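Side-chain contact in invasion-associated protein B (Bartonella henselae, PDB 3DTD), which is of unknown molecular function but probably takes part in host-cell invasion by the bacterium: residues Ala124-Lys129 with Asn157-Leu162. Residues are numbered along the deposited sequence; the frame is centred on the assembly and turned at random.
With GOL (glycerol), chain P.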
loop_
_atom_site.group_PDB
_atom_site.type_symbol
_atom_site.label_atom_id
_atom_site.label_comp_id
_atom_site.label_asym_id
_atom_site.label_seq_id
_atom_site.Cartn_x
_atom_site.Cartn_y
_atom_site.Cartn_z
ATOM N N ALA C 124 27.754 43.407 -9.641
ATOM C CA ALA C 124 27.046 43.055 -10.873
ATOM C C ALA C 124 25.824 42.192 -10.588
ATOM O O ALA C 124 24.786 42.361 -11.225
ATOM C CB ALA C 124 27.984 42.349 -11.848
ATOM N N LEU C 125 25.965 41.276 -9.629
ATOM C CA LEU C 125 24.878 40.416 -9.150
ATOM C C LEU C 125 23.725 41.218 -8.537
ATOM O O LEU C 125 22.558 40.874 -8.726
ATOM C CB LEU C 125 25.417 39.415 -8.119
ATOM C CG LEU C 125 25.703 37.922 -8.353
ATOM C CD1 LEU C 125 25.623 37.451 -9.799
ATOM C CD2 LEU C 125 27.034 37.548 -7.727
ATOM N N ARG C 126 24.068 42.281 -7.806
ATOM C CA ARG C 126 23.086 43.175 -7.182
ATOM C C ARG C 126 22.272 43.957 -8.206
ATOM O O ARG C 126 21.089 44.209 -7.993
ATOM C CB ARG C 126 23.764 44.161 -6.227
ATOM C CG ARG C 126 24.646 43.524 -5.182
ATOM C CD ARG C 126 25.257 44.563 -4.271
ATOM N NE ARG C 126 24.450 44.671 -3.067
ATOM C CZ ARG C 126 24.858 44.321 -1.855
ATOM N NH1 ARG C 126 26.090 43.870 -1.653
ATOM N NH2 ARG C 126 24.027 44.441 -0.837
ATOM N N ALA C 127 22.909 44.327 -9.314
ATOM C CA ALA C 127 22.261 45.105 -10.370
ATOM C C ALA C 127 21.647 44.242 -11.476
ATOM O O ALA C 127 20.924 44.750 -12.336
ATOM C CB ALA C 127 23.250 46.114 -10.967
ATOM N N GLY C 128 21.927 42.943 -11.447
ATOM C CA GLY C 128 21.511 42.037 -12.516
ATOM C C GLY C 128 20.130 41.438 -12.358
ATOM O O GLY C 128 19.522 41.536 -11.294
ATOM N N LYS C 129 19.646 40.813 -13.430
ATOM C CA LYS C 129 18.352 40.126 -13.439
ATOM C C LYS C 129 18.502 38.605 -13.502
ATOM O O LYS C 129 17.803 37.875 -12.796
ATOM C CB LYS C 129 17.480 40.629 -14.596
ATOM C CG LYS C 129 16.507 41.741 -14.190
ATOM C CD LYS C 129 16.214 42.712 -15.327
ATOM C CE LYS C 129 17.231 43.847 -15.356
ATOM N NZ LYS C 129 16.881 44.887 -16.362
ATOM N N ASN C 157 18.853 42.473 -1.572
ATOM C CA ASN C 157 18.198 42.535 -0.262
ATOM C C ASN C 157 18.518 41.361 0.659
ATOM O O ASN C 157 18.626 41.542 1.874
ATOM C CB ASN C 157 16.683 42.684 -0.412
ATOM C CG ASN C 157 16.268 44.092 -0.798
ATOM O OD1 ASN C 157 16.956 45.070 -0.499
ATOM N ND2 ASN C 157 15.125 44.202 -1.461
ATOM N N ALA C 158 18.670 40.173 0.076
ATOM C CA ALA C 158 19.101 38.995 0.826
ATOM C C ALA C 158 20.563 39.110 1.276
ATOM O O ALA C 158 20.902 38.709 2.386
ATOM C CB ALA C 158 18.873 37.718 0.027
ATOM N N LEU C 159 21.415 39.674 0.424
ATOM C CA LEU C 159 22.819 39.879 0.779
ATOM C C LEU C 159 22.992 40.941 1.867
ATOM O O LEU C 159 23.845 40.797 2.738
ATOM C CB LEU C 159 23.658 40.207 -0.456
ATOM C CG LEU C 159 25.178 40.292 -0.303
ATOM C CD1 LEU C 159 25.770 39.070 0.400
ATOM C CD2 LEU C 159 25.793 40.474 -1.664
ATOM N N ASN C 160 22.167 41.986 1.817
ATOM C CA ASN C 160 22.093 43.000 2.873
ATOM C C ASN C 160 21.712 42.434 4.236
ATOM O O ASN C 160 22.233 42.871 5.263
ATOM C CB ASN C 160 21.096 44.100 2.496
ATOM C CG ASN C 160 21.604 44.995 1.388
ATOM O OD1 ASN C 160 22.767 44.931 1.012
ATOM N ND2 ASN C 160 20.727 45.836 0.855
ATOM N N ARG C 161 20.792 41.471 4.226
ATOM C CA ARG C 161 20.395 40.732 5.418
ATOM C C ARG C 161 21.528 39.841 5.934
ATOM O O ARG C 161 21.735 39.742 7.144
ATOM C CB ARG C 161 19.125 39.920 5.131
ATOM C CG ARG C 161 18.587 39.095 6.299
ATOM C CD ARG C 161 18.248 39.937 7.506
ATOM N NE ARG C 161 17.668 39.120 8.564
ATOM C CZ ARG C 161 17.694 39.427 9.855
ATOM N NH1 ARG C 161 18.282 40.544 10.269
ATOM N NH2 ARG C 161 17.137 38.608 10.733
ATOM N N LEU C 162 22.263 39.220 5.013
ATOM C CA LEU C 162 23.443 38.423 5.342
ATOM C C LEU C 162 24.558 39.248 5.991
ATOM O O LEU C 162 25.250 38.762 6.889
ATOM C CB LEU C 162 23.963 37.695 4.095
ATOM C CG LEU C 162 23.953 36.163 4.079
ATOM C CD1 LEU C 162 22.612 35.549 4.430
ATOM C CD2 LEU C 162 24.454 35.651 2.748
HETATM C C1 GOL P . 17.259 42.925 -4.885
HETATM O O1 GOL P . 16.311 43.129 -3.862
HETATM C C2 GOL P . 16.749 43.246 -6.290
HETATM O O2 GOL P . 15.399 42.868 -6.469
HETATM C C3 GOL P . 17.624 42.541 -7.325
HETATM O O3 GOL P . 18.938 42.357 -6.835
#
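Arg126 reaches over to Leu159 and Asn160, a compact worked example of how one long side chain can join two helices whose backbones stay apart: the nearest CA atoms, those of Arg126 and Asn157, are 8.5 Å from each other. The arginine starts well aimed, since its CA–CB bond already points toward helix 155-168. CG then lies anti to the carbonyl carbon, and the chain runs straight through CD before bending at chi3 (97°), a turn that sets the guanidinium over Leu159. NE, the first polar atom, hydrogen-bonds to Ser156 OG, one residue before 157-162, and this bond ties the head group to the start of the helix it lies against. Beyond it, Arg126 CZ has Leu159 CD2 over one face of the guanidinium at 4.0 Å. Arg126 NH1 is closer, 3.4 Å from the same Leu159 CD2, so that one methyl supports a face of the flat group by van der Waals contact; the two side chains cross at about a right angle. NH2 points instead to the Asn160 amide, which meets the guanidinium at its edge with the two planes 33° apart. The modelled approach of that amide oxygen is too short to be trusted, and the nature of the pairing remains doubtful.

Beside this contact a glycerol, probably from the crystallisation liquor, also spans the two helices: its O3 donates to Arg126 O at 3.1 Å, while its O1 receives a weak bond from Asn157 N at 3.5 Å. Leu159 also packs on Met47 of strand 42-52, part of the large antiparallel sheet, whereas Leu125 rests on Val92 of strand 88-92 in the smaller one; Arg126 thus links helices seated on different sheets.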